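Local structure of LRA-12 (Uncultured bacterium, 5AEB) at residues A184-I189 against Q213-L218; S226-S229 against M233-K236; N49-T54 against A94-I99. The protein hydrolyses beta-lactam antibiotics, probably including carbapenems, as a class B3 metallo-beta-lactamase with two zinc ions in its active site. All coordinates share one frame; numbering follows the deposited sequence.

Interaction 1: residues A184-I189 against Q213-L218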
loop_
_atom_site.group_PDB
_atom_site.type_symbol
_atom_site.label_atom_id
_atom_site.label_comp_id
_atom_site.label_asym_id
_atom_site.label_seq_id
_atom_site.Cartn_x
_atom_site.Cartn_y
_atom_site.Cartn_z
ATOM N N ALA A 184 2.246 4.963 3.728
ATOM C CA ALA A 184 2.040 4.286 5.013
ATOM C C ALA A 184 0.975 3.236 4.913
ATOM O O ALA A 184 -0.089 3.439 4.268
ATOM C CB ALA A 184 1.667 5.279 6.115
ATOM N N ASN A 185 1.234 2.103 5.561
ATOM C CA ASN A 185 0.129 1.218 5.826
ATOM C C ASN A 185 -0.413 1.482 7.234
ATOM O O ASN A 185 0.217 1.107 8.216
ATOM C CB ASN A 185 0.491 -0.238 5.643
ATOM C CG ASN A 185 -0.748 -1.080 5.502
ATOM O OD1 ASN A 185 -1.197 -1.710 6.480
ATOM N ND2 ASN A 185 -1.396 -0.976 4.338
ATOM N N MET A 186 -1.570 2.128 7.336
ATOM C CA MET A 186 -2.141 2.492 8.667
ATOM C C MET A 186 -2.497 1.203 9.456
ATOM O O MET A 186 -3.057 0.267 8.879
ATOM C CB MET A 186 -3.366 3.416 8.517
ATOM C CG MET A 186 -3.095 4.675 7.669
ATOM S SD MET A 186 -1.577 5.508 8.165
ATOM C CE MET A 186 -2.125 6.392 9.628
ATOM N N PRO A 187 -2.171 1.151 10.764
ATOM C CA PRO A 187 -2.429 -0.055 11.572
ATOM C C PRO A 187 -3.887 -0.170 12.001
ATOM O O PRO A 187 -4.208 -0.053 13.172
ATOM C CB PRO A 187 -1.518 0.143 12.786
ATOM C CG PRO A 187 -1.469 1.639 12.937
ATOM C CD PRO A 187 -1.457 2.188 11.543
ATOM N N THR A 188 -4.767 -0.380 11.041
ATOM C CA THR A 188 -6.139 -0.619 11.344
ATOM C C THR A 188 -6.248 -2.079 11.794
ATOM O O THR A 188 -5.382 -2.902 11.472
ATOM C CB THR A 188 -7.012 -0.327 10.114
ATOM O OG1 THR A 188 -6.580 -1.147 9.016
ATOM C CG2 THR A 188 -6.908 1.190 9.713
ATOM N N ILE A 189 -7.286 -2.366 12.565
ATOM C CA ILE A 189 -7.552 -3.705 13.059
ATOM C C ILE A 189 -8.699 -4.323 12.275
ATOM O O ILE A 189 -9.784 -3.724 12.103
ATOM C CB ILE A 189 -7.867 -3.702 14.568
ATOM C CG1 ILE A 189 -6.650 -3.176 15.344
ATOM C CG2 ILE A 189 -8.327 -5.085 15.046
ATOM C CD1 ILE A 189 -6.966 -2.849 16.780
ATOM N N GLN A 213 3.985 2.642 17.915
ATOM C CA GLN A 213 5.167 3.353 18.390
ATOM C C GLN A 213 6.141 3.766 17.241
ATOM O O GLN A 213 6.527 4.935 17.136
ATOM C CB GLN A 213 5.870 2.486 19.449
ATOM C CG GLN A 213 7.265 2.951 19.811
ATOM C CD GLN A 213 7.279 3.993 20.909
ATOM O OE1 GLN A 213 8.334 4.573 21.209
ATOM N NE2 GLN A 213 6.105 4.236 21.533
ATOM N N ALA A 214 6.513 2.812 16.382
ATOM C CA ALA A 214 7.391 3.088 15.254
ATOM C C ALA A 214 6.806 4.163 14.311
ATOM O O ALA A 214 7.518 5.061 13.869
ATOM C CB ALA A 214 7.683 1.812 14.480
ATOM N N MET A 215 5.525 4.060 14.002
ATOM C CA MET A 215 4.882 5.044 13.073
ATOM C C MET A 215 4.758 6.461 13.615
ATOM O O MET A 215 4.889 7.431 12.846
ATOM C CB MET A 215 3.543 4.538 12.521
ATOM C CG MET A 215 3.721 3.422 11.482
ATOM S SD MET A 215 2.164 2.728 10.893
ATOM C CE MET A 215 1.955 3.800 9.466
ATOM N N LYS A 216 4.457 6.592 14.903
ATOM C CA LYS A 216 4.393 7.907 15.557
ATOM C C LYS A 216 5.724 8.651 15.420
ATOM O O LYS A 216 5.740 9.881 15.252
ATOM C CB LYS A 216 3.997 7.813 17.041
ATOM C CG LYS A 216 2.502 7.549 17.279
ATOM C CD LYS A 216 2.221 6.960 18.665
ATOM C CE LYS A 216 0.910 6.160 18.701
ATOM N NZ LYS A 216 -0.120 6.835 19.545
ATOM N N ASN A 217 6.832 7.918 15.474
ATOM C CA ASN A 217 8.155 8.554 15.457
ATOM C C ASN A 217 8.764 8.823 14.075
ATOM O O ASN A 217 9.843 9.367 13.986
ATOM C CB ASN A 217 9.137 7.731 16.292
ATOM C CG ASN A 217 8.779 7.737 17.770
ATOM O OD1 ASN A 217 8.854 6.711 18.438
ATOM N ND2 ASN A 217 8.363 8.883 18.267
ATOM N N LEU A 218 8.099 8.384 13.015
ATOM C CA LEU A 218 8.570 8.617 11.658
ATOM C C LEU A 218 8.496 10.125 11.323
ATOM O O LEU A 218 7.608 10.823 11.825
ATOM C CB LEU A 218 7.715 7.835 10.678
ATOM C CG LEU A 218 7.948 6.313 10.680
ATOM C CD1 LEU A 218 6.999 5.586 9.751
ATOM C CD2 LEU A 218 9.399 6.017 10.320
#

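Interaction 2: residues S226-S229 against M233-K236. With ZN (zinc ion), chain C.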
loop_
_atom_site.group_PDB
_atom_site.type_symbol
_atom_site.label_atom_id
_atom_site.label_comp_id
_atom_site.label_asym_id
_atom_site.label_seq_id
_atom_site.Cartn_x
_atom_site.Cartn_y
_atom_site.Cartn_z
ATOM N N SER A 226 -2.857 3.278 2.136
ATOM C CA SER A 226 -3.357 2.219 1.280
ATOM C C SER A 226 -4.788 2.483 0.759
ATOM O O SER A 226 -5.156 2.002 -0.300
ATOM C CB SER A 226 -3.288 0.889 2.019
ATOM O OG SER A 226 -1.909 0.458 2.099
ATOM N N HIS A 227 -5.571 3.249 1.508
ATOM C CA HIS A 227 -6.913 3.671 1.062
ATOM C C HIS A 227 -6.954 5.174 0.965
ATOM O O HIS A 227 -6.456 5.855 1.863
ATOM C CB HIS A 227 -8.000 3.172 2.030
ATOM C CG HIS A 227 -8.248 1.681 1.950
ATOM N ND1 HIS A 227 -9.293 1.147 1.276
ATOM C CD2 HIS A 227 -7.556 0.613 2.508
ATOM C CE1 HIS A 227 -9.218 -0.212 1.345
ATOM N NE2 HIS A 227 -8.174 -0.532 2.118
ATOM N N ALA A 228 -7.584 5.713 -0.089
ATOM C CA ALA A 228 -7.645 7.159 -0.263
ATOM C C ALA A 228 -8.276 7.812 0.970
ATOM O O ALA A 228 -7.788 8.833 1.457
ATOM C CB ALA A 228 -8.388 7.539 -1.528
ATOM N N SER A 229 -9.324 7.191 1.501
ATOM C CA SER A 229 -10.041 7.776 2.605
ATOM C C SER A 229 -9.130 7.924 3.822
ATOM O O SER A 229 -9.304 8.866 4.578
ATOM C CB SER A 229 -11.309 6.982 2.944
ATOM O OG SER A 229 -10.975 5.649 3.310
ATOM N N MET A 233 -7.700 11.788 0.828
ATOM C CA MET A 233 -7.147 12.245 -0.449
ATOM C C MET A 233 -8.105 13.176 -1.227
ATOM O O MET A 233 -7.678 14.154 -1.832
ATOM C CB MET A 233 -6.729 11.067 -1.321
ATOM C CG MET A 233 -6.065 11.505 -2.620
ATOM S SD MET A 233 -5.857 10.056 -3.661
ATOM C CE MET A 233 -7.374 10.054 -4.608
ATOM N N HIS A 234 -9.391 12.867 -1.163
ATOM C CA HIS A 234 -10.397 13.640 -1.857
ATOM C C HIS A 234 -10.710 14.991 -1.284
ATOM O O HIS A 234 -11.363 15.781 -1.954
ATOM C CB HIS A 234 -11.639 12.804 -2.047
ATOM C CG HIS A 234 -11.365 11.556 -2.798
ATOM N ND1 HIS A 234 -10.992 11.564 -4.089
ATOM C CD2 HIS A 234 -11.331 10.242 -2.385
ATOM C CE1 HIS A 234 -10.792 10.314 -4.498
ATOM N NE2 HIS A 234 -10.999 9.503 -3.452
ATOM N N SER A 235 -10.233 15.272 -0.072
ATOM C CA SER A 235 -10.206 16.641 0.481
ATOM C C SER A 235 -8.969 17.414 0.056
ATOM O O SER A 235 -8.955 18.625 0.071
ATOM C CB SER A 235 -10.232 16.605 2.005
ATOM O OG SER A 235 -11.413 15.962 2.443
ATOM N N LYS A 236 -7.911 16.719 -0.300
ATOM C CA LYS A 236 -6.646 17.374 -0.573
ATOM C C LYS A 236 -6.468 17.612 -2.067
ATOM O O LYS A 236 -5.695 18.459 -2.468
ATOM C CB LYS A 236 -5.511 16.523 -0.009
ATOM C CG LYS A 236 -5.546 16.442 1.510
ATOM C CD LYS A 236 -4.692 15.298 2.049
ATOM C CE LYS A 236 -4.571 15.376 3.576
ATOM N NZ LYS A 236 -3.805 14.198 4.120
HETATM ZN ZN ZN C . -7.305 -2.335 2.462
HETATM O O HOH W 1 -6.909 -1.858 4.243
HETATM O O HOH W 2 -7.171 -3.982 3.453
#

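Interaction 3: residues N49-T54 against A94-I99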
loop_
_atom_site.group_PDB
_atom_site.type_symbol
_atom_site.label_atom_id
_atom_site.label_comp_id
_atom_site.label_asym_id
_atom_site.label_seq_id
_atom_site.Cartn_x
_atom_site.Cartn_y
_atom_site.Cartn_z
ATOM N N ASN A 49 9.909 1.949 -13.869
ATOM C CA ASN A 49 8.944 2.348 -12.842
ATOM C C ASN A 49 8.639 1.293 -11.779
ATOM O O ASN A 49 8.833 0.119 -11.991
ATOM C CB ASN A 49 7.630 2.836 -13.480
ATOM C CG ASN A 49 7.861 3.764 -14.656
ATOM O OD1 ASN A 49 8.744 4.620 -14.605
ATOM N ND2 ASN A 49 7.070 3.598 -15.731
ATOM N N ILE A 50 8.142 1.773 -10.648
ATOM C CA ILE A 50 7.689 0.972 -9.556
ATOM C C ILE A 50 6.195 1.194 -9.416
ATOM O O ILE A 50 5.729 2.357 -9.450
ATOM C CB ILE A 50 8.383 1.396 -8.259
ATOM C CG1 ILE A 50 9.903 1.538 -8.504
ATOM C CG2 ILE A 50 8.036 0.426 -7.126
ATOM C CD1 ILE A 50 10.731 1.678 -7.246
ATOM N N ILE A 51 5.447 0.097 -9.263
ATOM C CA ILE A 51 4.021 0.148 -8.938
ATOM C C ILE A 51 3.872 -0.361 -7.522
ATOM O O ILE A 51 4.441 -1.414 -7.196
ATOM C CB ILE A 51 3.148 -0.710 -9.885
ATOM C CG1 ILE A 51 3.255 -0.202 -11.328
ATOM C CG2 ILE A 51 1.684 -0.731 -9.398
ATOM C CD1 ILE A 51 2.700 -1.163 -12.391
ATOM N N VAL A 52 3.149 0.392 -6.675
ATOM C CA VAL A 52 2.868 -0.025 -5.286
ATOM C C VAL A 52 1.374 -0.291 -5.197
ATOM O O VAL A 52 0.568 0.620 -5.473
ATOM C CB VAL A 52 3.257 1.065 -4.259
ATOM C CG1 VAL A 52 2.983 0.591 -2.833
ATOM C CG2 VAL A 52 4.721 1.511 -4.414
ATOM N N ASN A 53 1.005 -1.539 -4.888
ATOM C CA ASN A 53 -0.390 -1.998 -4.828
ATOM C C ASN A 53 -1.124 -2.128 -6.137
ATOM O O ASN A 53 -0.801 -1.462 -7.101
ATOM C CB ASN A 53 -1.244 -1.146 -3.858
ATOM C CG ASN A 53 -0.712 -1.177 -2.432
ATOM O OD1 ASN A 53 -0.029 -2.149 -2.011
ATOM N ND2 ASN A 53 -1.011 -0.141 -1.674
ATOM N N THR A 54 -2.135 -2.986 -6.151
ATOM C CA THR A 54 -3.206 -2.927 -7.165
ATOM C C THR A 54 -4.548 -2.711 -6.426
ATOM O O THR A 54 -4.567 -2.434 -5.228
ATOM C CB THR A 54 -3.288 -4.231 -8.005
ATOM O OG1 THR A 54 -3.821 -5.289 -7.190
ATOM C CG2 THR A 54 -1.929 -4.634 -8.496
ATOM N N ALA A 94 -0.931 -10.543 -9.469
ATOM C CA ALA A 94 -0.506 -11.666 -10.316
ATOM C C ALA A 94 -0.584 -11.308 -11.805
ATOM O O ALA A 94 0.352 -11.566 -12.556
ATOM C CB ALA A 94 -1.300 -12.928 -10.022
ATOM N N GLU A 95 -1.681 -10.671 -12.203
ATOM C CA GLU A 95 -1.885 -10.286 -13.587
ATOM C C GLU A 95 -0.890 -9.213 -14.052
ATOM O O GLU A 95 -0.341 -9.293 -15.166
ATOM C CB GLU A 95 -3.292 -9.795 -13.761
ATOM C CG GLU A 95 -3.553 -9.182 -15.122
ATOM C CD GLU A 95 -5.036 -9.064 -15.434
ATOM O OE1 GLU A 95 -5.878 -9.366 -14.543
ATOM O OE2 GLU A 95 -5.356 -8.665 -16.588
ATOM N N ILE A 96 -0.652 -8.215 -13.202
ATOM C CA ILE A 96 0.269 -7.156 -13.569
ATOM C C ILE A 96 1.688 -7.702 -13.619
ATOM O O ILE A 96 2.482 -7.309 -14.475
ATOM C CB ILE A 96 0.098 -5.909 -12.673
ATOM C CG1 ILE A 96 -1.115 -5.140 -13.187
ATOM C CG2 ILE A 96 1.301 -4.977 -12.722
ATOM C CD1 ILE A 96 -1.857 -4.446 -12.073
ATOM N N LYS A 97 1.991 -8.649 -12.752
ATOM C CA LYS A 97 3.311 -9.212 -12.759
ATOM C C LYS A 97 3.492 -10.050 -14.009
ATOM O O LYS A 97 4.597 -10.071 -14.602
ATOM C CB LYS A 97 3.556 -10.067 -11.515
ATOM C CG LYS A 97 5.001 -10.492 -11.394
ATOM C CD LYS A 97 5.211 -11.507 -10.282
ATOM C CE LYS A 97 6.653 -11.942 -10.283
ATOM N NZ LYS A 97 6.749 -13.298 -9.693
ATOM N N LYS A 98 2.430 -10.765 -14.402
ATOM C CA LYS A 98 2.515 -11.606 -15.591
ATOM C C LYS A 98 2.834 -10.789 -16.812
ATOM O O LYS A 98 3.737 -11.127 -17.576
ATOM C CB LYS A 98 1.222 -12.394 -15.809
ATOM C CG LYS A 98 1.237 -13.690 -15.031
ATOM C CD LYS A 98 -0.211 -14.143 -14.925
ATOM C CE LYS A 98 -0.273 -15.572 -14.520
ATOM N NZ LYS A 98 -0.148 -16.298 -15.787
ATOM N N ILE A 99 2.093 -9.698 -16.966
ATOM C CA ILE A 99 2.154 -8.848 -18.148
ATOM C C ILE A 99 3.447 -8.025 -18.213
ATOM O O ILE A 99 4.051 -7.906 -19.264
ATOM C CB ILE A 99 0.929 -7.882 -18.212
ATOM C CG1 ILE A 99 -0.343 -8.679 -18.493
ATOM C CG2 ILE A 99 1.147 -6.813 -19.278
ATOM C CD1 ILE A 99 -1.625 -7.941 -18.161
#

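Interaction 1: residues A184-I189 against Q213-L218
Met215 reaches from the last turn of helix 204-216 to the loop that leaves strand 178-184, and its thioether end is taken up by Ala184, Asn185, Met186 and Pro187. This is packing of a helix end on the loop that follows an inner strand, in the C-terminal half of the alpha-beta/beta-alpha sandwich of metallo-beta-lactamases. With chi1 at -73° and chi2 at 176°, CB, CG and SD of Met215 run out from the helix in an extended line; the bend comes at chi3, 92°, which swings the methyl aside, along the loop. The sulfur faces Pro187 and the methyl faces Ala184, with Asn185 O within contact of both. SD of Met215 lies 3.7 Å from CD of Pro187, the ring carbon next to the proline nitrogen, while CE of Met215 stops 3.7 Å from CB of Ala184. Met186 starts out pointing away from the helix, but its chain folds at chi2, which brings the sulfur back to 4.1 Å from CE of Met215. Pro187 sits at the centre of an inverse gamma turn, closed by Thr188 N bonding to Met186 O at 2.8 Å, and its ring is turned to the helix, with Tyr208, Thr211 and Leu212 of helix 204-216 also against it. Ser257 and Leu261 of helix 251-267 pack on Met186 and Pro187, respectively. No hydrogen bond joins the two segments; the contact is buried and rests on van der Waals packing. Across the two segments the methyl also meets a backbone carbonyl, Asn185 O, 3.4 Å from CE of Met215.

Interaction 2: residues S226-S229 against M233-K236
The imidazole of His234 meets Ala228 obliquely, with the alanine CB 3.8 Å from His234 NE2. The same ring stacks on Tyr36, and its NE2 hydrogen-bonds to the backbone O of Tyr36, so the ring is held by Tyr36 as well as touched by Ala228. The other flat group, the ring of His227, carries the zinc ion: His227 NE2 binds the metal at 2.0 Å, and water 2 lies at the ring's edge, in its plane. Its ND1 hydrogen-bonds to Asp37 OD2, a second-shell grip that fixes the ring's rotation. Asp88, His89 and two waters complete the coordination. In this metallo-beta-lactamase fold the loop after strand 222-225 supplies the last ligand in sequence of the Asp-His-His zinc site, and helix 233-236 follows within a few residues. The join is a single backbone bond, Met233 N to Ala228 O, 3.0 Å and nearly straight at 174°, although the N-H approaches from above the carbonyl plane. Alongside it, the methyl of Ala228 packs against CB of Met233 at 3.9 Å. Met233 has CG anti to the backbone N (chi1 -176°) and a chain that bends only at chi3, which brings CE back to 4.1 Å from Ala228 CB. Tyr32 of strand 30-32 lies against both Ala228 and Met233.

Interaction 3: residues N49-T54 against A94-I99
Ile96 joins helix 93-100 to Ile51 of strand 48-52 and to Thr54 just beyond it, a small, buried, apolar helix-on-sheet contact in the N-terminal half of the metallo-beta-lactamase fold. The strand lies within the seven-stranded mixed sheet, between strands 41-45 and 77-81, and the helix follows closely on the segment that supplies Gln84, His86, Asp88 and His89 to the two zinc ions. One helix side chain does the work with its two branches. The CD1 end of Ile96 meets the methyl of Thr54 tip to tip, CD1 to CG2 at 3.6 Å, while its CG2 branch comes to 4.1 Å from CD1 of Ile51, where the two isoleucines lie askew to one another. The longer branch of Ile96 leaves CB on the side of the backbone N (chi1 -79°), and its chi2 of 147° falls some way short of a fully staggered value, bringing CD1 to the threonine. Ile51 extends CD1 from the sheet toward the helix. Thr54 divides its side chain between two tasks. At chi1 72° its hydroxyl lies between the backbone N and the carbonyl carbon and accepts a hydrogen bond from the backbone N of Ala92, next to the start of helix 93-100, which leaves CG2 to face Ile96. Ile63 of helix 60-69 touches both Thr54 and Ile96, and Leu80 of strand 77-81 also packs on Ile96. No hydrogen bond links the two segments; the methyl contacts are dispersive and little directional, while the Thr54 hydroxyl, bonded to Ala92 N, adds a directional polar tie next to the start of the helix.

In the fold
All three contacts are buried, but they hold different halves of the sandwich. Interactions 1 and 2 follow the neighbouring parallel strands 178-184 and 222-225 of the five-stranded sheet; their centres are 17 Å apart, and they meet where the side chains of Asn185 and Ser226 touch. Interaction 3 belongs to the seven-stranded sheet, its centre 25 Å from that of interaction 1 and across the chain's centre. It touches interaction 2 through packing of Asn53 on Ser226, near the zinc site at the edge of the sandwich. Interactions 1 and 3 join separate elements by packing, mostly apolar, with no hydrogen bond across them, whereas interaction 2, local in sequence, adds a backbone hydrogen bond and carries a metal ligand.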